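Local structure of putative oxidoreductase (Klebsiella pneumoniae subsp. pneumoniae MGH 78578, 3E82) at the interface of chains A and B. The protein probably acts as an NAD-dependent oxidoreductase of the Gfo/Idh/MocA family, joining a nucleotide-binding Rossmann domain to an alpha/beta domain. Sequence-based numbering; all coordinates share one arbitrary frame. Chains: chain A/B, Putative oxidoreductase.

Contact 1: the interface of chains A and B. Residues chain A 214, 216, 218, 227, 229; chain B 150, 216, 218, 227.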
loop_
_atom_site.group_PDB
_atom_site.type_symbol
_atom_site.label_atom_id
_atom_site.label_comp_id
_atom_site.label_asym_id
_atom_site.label_seq_id
_atom_site.Cartn_x
_atom_site.Cartn_y
_atom_site.Cartn_z
ATOM N N TRP A 214 13.206 0.793 0.351
ATOM C CA TRP A 214 11.766 0.824 0.150
ATOM C C TRP A 214 11.404 -0.446 -0.629
ATOM O O TRP A 214 11.915 -0.674 -1.736
ATOM C CB TRP A 214 11.369 2.055 -0.667
ATOM C CG TRP A 214 9.891 2.311 -0.736
ATOM C CD1 TRP A 214 9.158 3.108 0.098
ATOM C CD2 TRP A 214 8.971 1.797 -1.707
ATOM N NE1 TRP A 214 7.843 3.126 -0.297
ATOM C CE2 TRP A 214 7.700 2.332 -1.402
ATOM C CE3 TRP A 214 9.098 0.941 -2.809
ATOM C CZ2 TRP A 214 6.559 2.036 -2.160
ATOM C CZ3 TRP A 214 7.967 0.648 -3.562
ATOM C CH2 TRP A 214 6.717 1.195 -3.233
ATOM N N HIS A 216 7.892 -2.844 -1.579
ATOM C CA HIS A 216 6.444 -3.000 -1.540
ATOM C C HIS A 216 6.124 -4.273 -2.321
ATOM O O HIS A 216 6.176 -4.300 -3.551
ATOM C CB HIS A 216 5.784 -1.770 -2.172
ATOM C CG HIS A 216 4.317 -1.667 -1.902
ATOM N ND1 HIS A 216 3.366 -1.844 -2.882
ATOM C CD2 HIS A 216 3.635 -1.432 -0.756
ATOM C CE1 HIS A 216 2.165 -1.724 -2.349
ATOM N NE2 HIS A 216 2.299 -1.476 -1.059
ATOM N N VAL A 218 3.483 -7.602 -3.001
ATOM C CA VAL A 218 2.134 -8.137 -2.897
ATOM C C VAL A 218 2.124 -9.630 -3.191
ATOM O O VAL A 218 2.696 -10.081 -4.189
ATOM C CB VAL A 218 1.181 -7.433 -3.889
ATOM C CG1 VAL A 218 -0.233 -8.004 -3.765
ATOM C CG2 VAL A 218 1.182 -5.934 -3.634
ATOM N N ILE A 227 -0.049 -7.732 1.613
ATOM C CA ILE A 227 0.884 -6.660 1.310
ATOM C C ILE A 227 2.003 -6.626 2.349
ATOM O O ILE A 227 1.748 -6.480 3.554
ATOM C CB ILE A 227 0.183 -5.281 1.292
ATOM C CG1 ILE A 227 -0.782 -5.205 0.104
ATOM C CG2 ILE A 227 1.220 -4.166 1.197
ATOM C CD1 ILE A 227 -1.427 -3.847 -0.076
ATOM N N HIS A 229 5.409 -4.650 3.356
ATOM C CA HIS A 229 6.042 -3.367 3.107
ATOM C C HIS A 229 7.078 -2.981 4.152
ATOM O O HIS A 229 6.879 -3.196 5.341
ATOM C CB HIS A 229 4.953 -2.285 3.069
ATOM C CG HIS A 229 5.431 -0.953 2.580
ATOM N ND1 HIS A 229 6.095 -0.053 3.384
ATOM C CD2 HIS A 229 5.360 -0.383 1.356
ATOM C CE1 HIS A 229 6.412 1.017 2.677
ATOM N NE2 HIS A 229 5.977 0.842 1.442
ATOM N N HIS B 150 7.045 8.853 -0.664
ATOM C CA HIS B 150 5.929 7.912 -0.639
ATOM C C HIS B 150 4.614 8.671 -0.420
ATOM O O HIS B 150 4.364 9.216 0.659
ATOM C CB HIS B 150 6.163 6.880 0.483
ATOM C CG HIS B 150 5.051 5.886 0.658
ATOM N ND1 HIS B 150 5.263 4.525 0.632
ATOM C CD2 HIS B 150 3.729 6.054 0.901
ATOM C CE1 HIS B 150 4.121 3.897 0.852
ATOM N NE2 HIS B 150 3.174 4.803 1.018
ATOM N N HIS B 216 -5.468 -1.888 -6.030
ATOM C CA HIS B 216 -4.220 -1.427 -5.472
ATOM C C HIS B 216 -3.319 -1.103 -6.648
ATOM O O HIS B 216 -2.814 -2.002 -7.322
ATOM C CB HIS B 216 -3.625 -2.530 -4.611
ATOM C CG HIS B 216 -2.530 -2.055 -3.720
ATOM N ND1 HIS B 216 -1.206 -2.333 -3.964
ATOM C CD2 HIS B 216 -2.556 -1.251 -2.634
ATOM C CE1 HIS B 216 -0.461 -1.716 -3.067
ATOM N NE2 HIS B 216 -1.254 -1.052 -2.248
ATOM N N VAL B 218 0.018 1.231 -8.214
ATOM C CA VAL B 218 1.243 1.962 -7.913
ATOM C C VAL B 218 1.752 2.717 -9.126
ATOM O O VAL B 218 1.921 2.140 -10.200
ATOM C CB VAL B 218 2.370 1.013 -7.434
ATOM C CG1 VAL B 218 3.627 1.813 -7.137
ATOM C CG2 VAL B 218 1.922 0.254 -6.189
ATOM N N ILE B 227 0.987 5.420 -4.317
ATOM C CA ILE B 227 0.104 4.283 -4.123
ATOM C C ILE B 227 -1.337 4.770 -4.016
ATOM O O ILE B 227 -1.658 5.611 -3.170
ATOM C CB ILE B 227 0.462 3.504 -2.840
ATOM C CG1 ILE B 227 1.838 2.852 -2.993
ATOM C CG2 ILE B 227 -0.590 2.438 -2.571
ATOM C CD1 ILE B 227 2.296 2.100 -1.744
#
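The extended strands 214-220 of both chains set A:His216 and B:His216 against each other, while A:Trp214, on the same strand, faces B:His150 on the extended strand 148-156 of the partner. This pairing of sheet faces, here through the C-terminal alpha/beta domain of a Gfo/Idh/MocA protein, illustrates how a two-fold axis can bring a residue against its own copy. A:His216 and B:His216 approach from opposite directions, each ring meeting the other at an edge; their CE1 atoms are modelled too close for the exact spacing to be trusted. Each imidazole also carries a methyl of the partner on one face. A:Ile227 CD1 lies 3.7 Å from the ring centroid of B:His216, displaced towards the rim, and B:Ile227 CD1 does the same over A:His216. With CG1 opposite the carbonyl carbon and the chain then extended (chi2 -175°), A:Ile227 reaches straight across with its terminal methyl. Further from the axis, the indole N-H of A:Trp214 is directed at an imidazole nitrogen of B:His150: NE1 donates to ND1 at 3.1 Å, nearly straight at 164°, and within both ring planes, although the planes themselves are inclined by 58°. The acceptor ring also stands almost perpendicular to A:His229, edge to face. Within chain A, A:His229 NE2 sits 3.2 Å above the A:Trp214 ring plane, towards its rim, backing the indole that donates.

Contact 2: the interface of chains A and B. Residues chain A 199, 218, 220, 225, 227; chain B 199, 201, 214, 216.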
loop_
_atom_site.group_PDB
_atom_site.type_symbol
_atom_site.label_atom_id
_atom_site.label_comp_id
_atom_site.label_asym_id
_atom_site.label_seq_id
_atom_site.Cartn_x
_atom_site.Cartn_y
_atom_site.Cartn_z
ATOM N N GLN A 199 4.266 -10.191 -6.647
ATOM C CA GLN A 199 4.500 -8.966 -7.404
ATOM C C GLN A 199 5.337 -8.074 -6.490
ATOM O O GLN A 199 4.967 -7.826 -5.344
ATOM C CB GLN A 199 3.160 -8.304 -7.742
ATOM C CG GLN A 199 3.243 -7.083 -8.664
ATOM C CD GLN A 199 3.735 -5.846 -7.949
ATOM O OE1 GLN A 199 3.228 -5.498 -6.882
ATOM N NE2 GLN A 199 4.717 -5.167 -8.534
ATOM N N VAL A 218 3.483 -7.602 -3.001
ATOM C CA VAL A 218 2.134 -8.137 -2.897
ATOM C C VAL A 218 2.124 -9.630 -3.191
ATOM O O VAL A 218 2.696 -10.081 -4.189
ATOM C CB VAL A 218 1.181 -7.433 -3.889
ATOM C CG1 VAL A 218 -0.233 -8.004 -3.765
ATOM C CG2 VAL A 218 1.182 -5.934 -3.634
ATOM N N ASN A 220 -0.346 -12.716 -3.976
ATOM C CA ASN A 220 -1.713 -13.022 -4.392
ATOM C C ASN A 220 -2.157 -14.417 -3.968
ATOM O O ASN A 220 -1.454 -15.406 -4.200
ATOM C CB ASN A 220 -1.850 -12.920 -5.913
ATOM C CG ASN A 220 -1.571 -11.530 -6.433
ATOM O OD1 ASN A 220 -2.251 -10.569 -6.070
ATOM N ND2 ASN A 220 -0.567 -11.412 -7.294
ATOM N N LYS A 225 -5.643 -10.782 -0.417
ATOM C CA LYS A 225 -4.385 -10.158 -0.788
ATOM C C LYS A 225 -3.508 -9.927 0.427
ATOM O O LYS A 225 -3.998 -9.650 1.523
ATOM C CB LYS A 225 -4.635 -8.814 -1.476
ATOM C CG LYS A 225 -5.479 -8.879 -2.751
ATOM C CD LYS A 225 -4.802 -9.675 -3.858
ATOM C CE LYS A 225 -5.550 -9.530 -5.178
ATOM N NZ LYS A 225 -4.849 -10.215 -6.300
ATOM N N ILE A 227 -0.049 -7.732 1.613
ATOM C CA ILE A 227 0.884 -6.660 1.310
ATOM C C ILE A 227 2.003 -6.626 2.349
ATOM O O ILE A 227 1.748 -6.480 3.554
ATOM C CB ILE A 227 0.183 -5.281 1.292
ATOM C CG1 ILE A 227 -0.782 -5.205 0.104
ATOM C CG2 ILE A 227 1.220 -4.166 1.197
ATOM C CD1 ILE A 227 -1.427 -3.847 -0.076
ATOM N N GLN B 199 1.654 0.153 -12.285
ATOM C CA GLN B 199 1.516 -1.246 -11.933
ATOM C C GLN B 199 0.165 -1.391 -11.240
ATOM O O GLN B 199 -0.198 -0.578 -10.392
ATOM C CB GLN B 199 2.674 -1.664 -11.016
ATOM C CG GLN B 199 2.803 -3.153 -10.776
ATOM C CD GLN B 199 1.879 -3.640 -9.681
ATOM O OE1 GLN B 199 1.763 -2.995 -8.637
ATOM N NE2 GLN B 199 1.227 -4.790 -9.900
ATOM N N ASN B 201 -3.082 -4.038 -9.511
ATOM C CA ASN B 201 -3.568 -5.295 -8.956
ATOM C C ASN B 201 -5.025 -5.001 -8.607
ATOM O O ASN B 201 -5.306 -4.262 -7.653
ATOM C CB ASN B 201 -2.776 -5.656 -7.701
ATOM C CG ASN B 201 -2.958 -7.105 -7.293
ATOM O OD1 ASN B 201 -4.048 -7.679 -7.431
ATOM N ND2 ASN B 201 -1.896 -7.706 -6.780
ATOM N N TRP B 214 -11.600 -4.139 -4.926
ATOM C CA TRP B 214 -10.297 -3.942 -4.310
ATOM C C TRP B 214 -9.356 -3.567 -5.441
ATOM O O TRP B 214 -9.191 -4.323 -6.401
ATOM C CB TRP B 214 -9.820 -5.234 -3.647
ATOM C CG TRP B 214 -8.557 -5.105 -2.826
ATOM C CD1 TRP B 214 -8.472 -4.871 -1.476
ATOM C CD2 TRP B 214 -7.215 -5.303 -3.283
ATOM N NE1 TRP B 214 -7.162 -4.926 -1.068
ATOM C CE2 TRP B 214 -6.368 -5.189 -2.155
ATOM C CE3 TRP B 214 -6.643 -5.571 -4.534
ATOM C CZ2 TRP B 214 -4.982 -5.337 -2.242
ATOM C CZ3 TRP B 214 -5.262 -5.716 -4.622
ATOM C CH2 TRP B 214 -4.448 -5.598 -3.480
ATOM N N HIS B 216 -5.468 -1.888 -6.030
ATOM C CA HIS B 216 -4.220 -1.427 -5.472
ATOM C C HIS B 216 -3.319 -1.103 -6.648
ATOM O O HIS B 216 -2.814 -2.002 -7.322
ATOM C CB HIS B 216 -3.625 -2.530 -4.611
ATOM C CG HIS B 216 -2.530 -2.055 -3.720
ATOM N ND1 HIS B 216 -1.206 -2.333 -3.964
ATOM C CD2 HIS B 216 -2.556 -1.251 -2.634
ATOM C CE1 HIS B 216 -0.461 -1.716 -3.067
ATOM N NE2 HIS B 216 -1.254 -1.052 -2.248
HETATM O O HOH W 1 4.171 -2.359 -7.830
HETATM O O HOH W 2 0.453 -6.241 -7.399
#
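B:Asn201 buries 60 Å² against chain A and uses both ends of its amide there. Its ND2 donates to the amide oxygen A:Asn220 OD1 at 3.0 Å, an almost linear bond that meets a lone pair in the carbonyl plane; the two amide planes are turned 55° apart. Its own oxygen, OD1, accepts from the side-chain amine of A:Lys225, with NZ at 2.9 Å, again on a lone pair. The same nitrogen donates to A:Asn220 OD1 from above that carbonyl plane, so the oxygen is gripped by two donors arriving differently, and the three polar side chains close a ring of bonds that fixes which way the B:Asn201 amide is turned. The bend of A:Lys225 at chi2 (-64°) lays its aliphatic part over B:Trp214, where CG stands 3.5 Å from the centroid of the six-membered ring, while the chain beyond runs out to the polar group. A:Gln199 and B:Gln199 illustrate a symmetric pairing of a different kind: their amides stack face on face, planes 7° apart, with CD to CD at 3.4 Å. Water joins them at both ends. Water 1 links A:Gln199 NE2 with B:Gln199 OE1, and water 2 links A:Gln199 OE1 with B:Gln199 NE2 while also contacting B:Asn201 ND2, tying the stack to the asparagine. These groups project from strands 197-203, 214-220 and 225-231, on the face where the sheets of the two C-terminal domains pack together.

Contact 1 and contact 2 are adjoining patches of one two-fold symmetric interface, the centres of their C-alpha atoms about 8 Å apart. They share A:Val218, A:Ile227 and B:His216, and both draw on strands 214-220 and 225-231. Contact 1 adds strand 148-156 and contact 2 adds strand 197-203, so the joint extends across several strands of each sheet. The shared residues make the two patches one continuous surface of aromatic, aliphatic, amide and lysine groups, and the two-fold repeats each pairing with the chains exchanged. Such continuity is compatible with a stable dimer, although the structure alone does not show that this pair forms in solution.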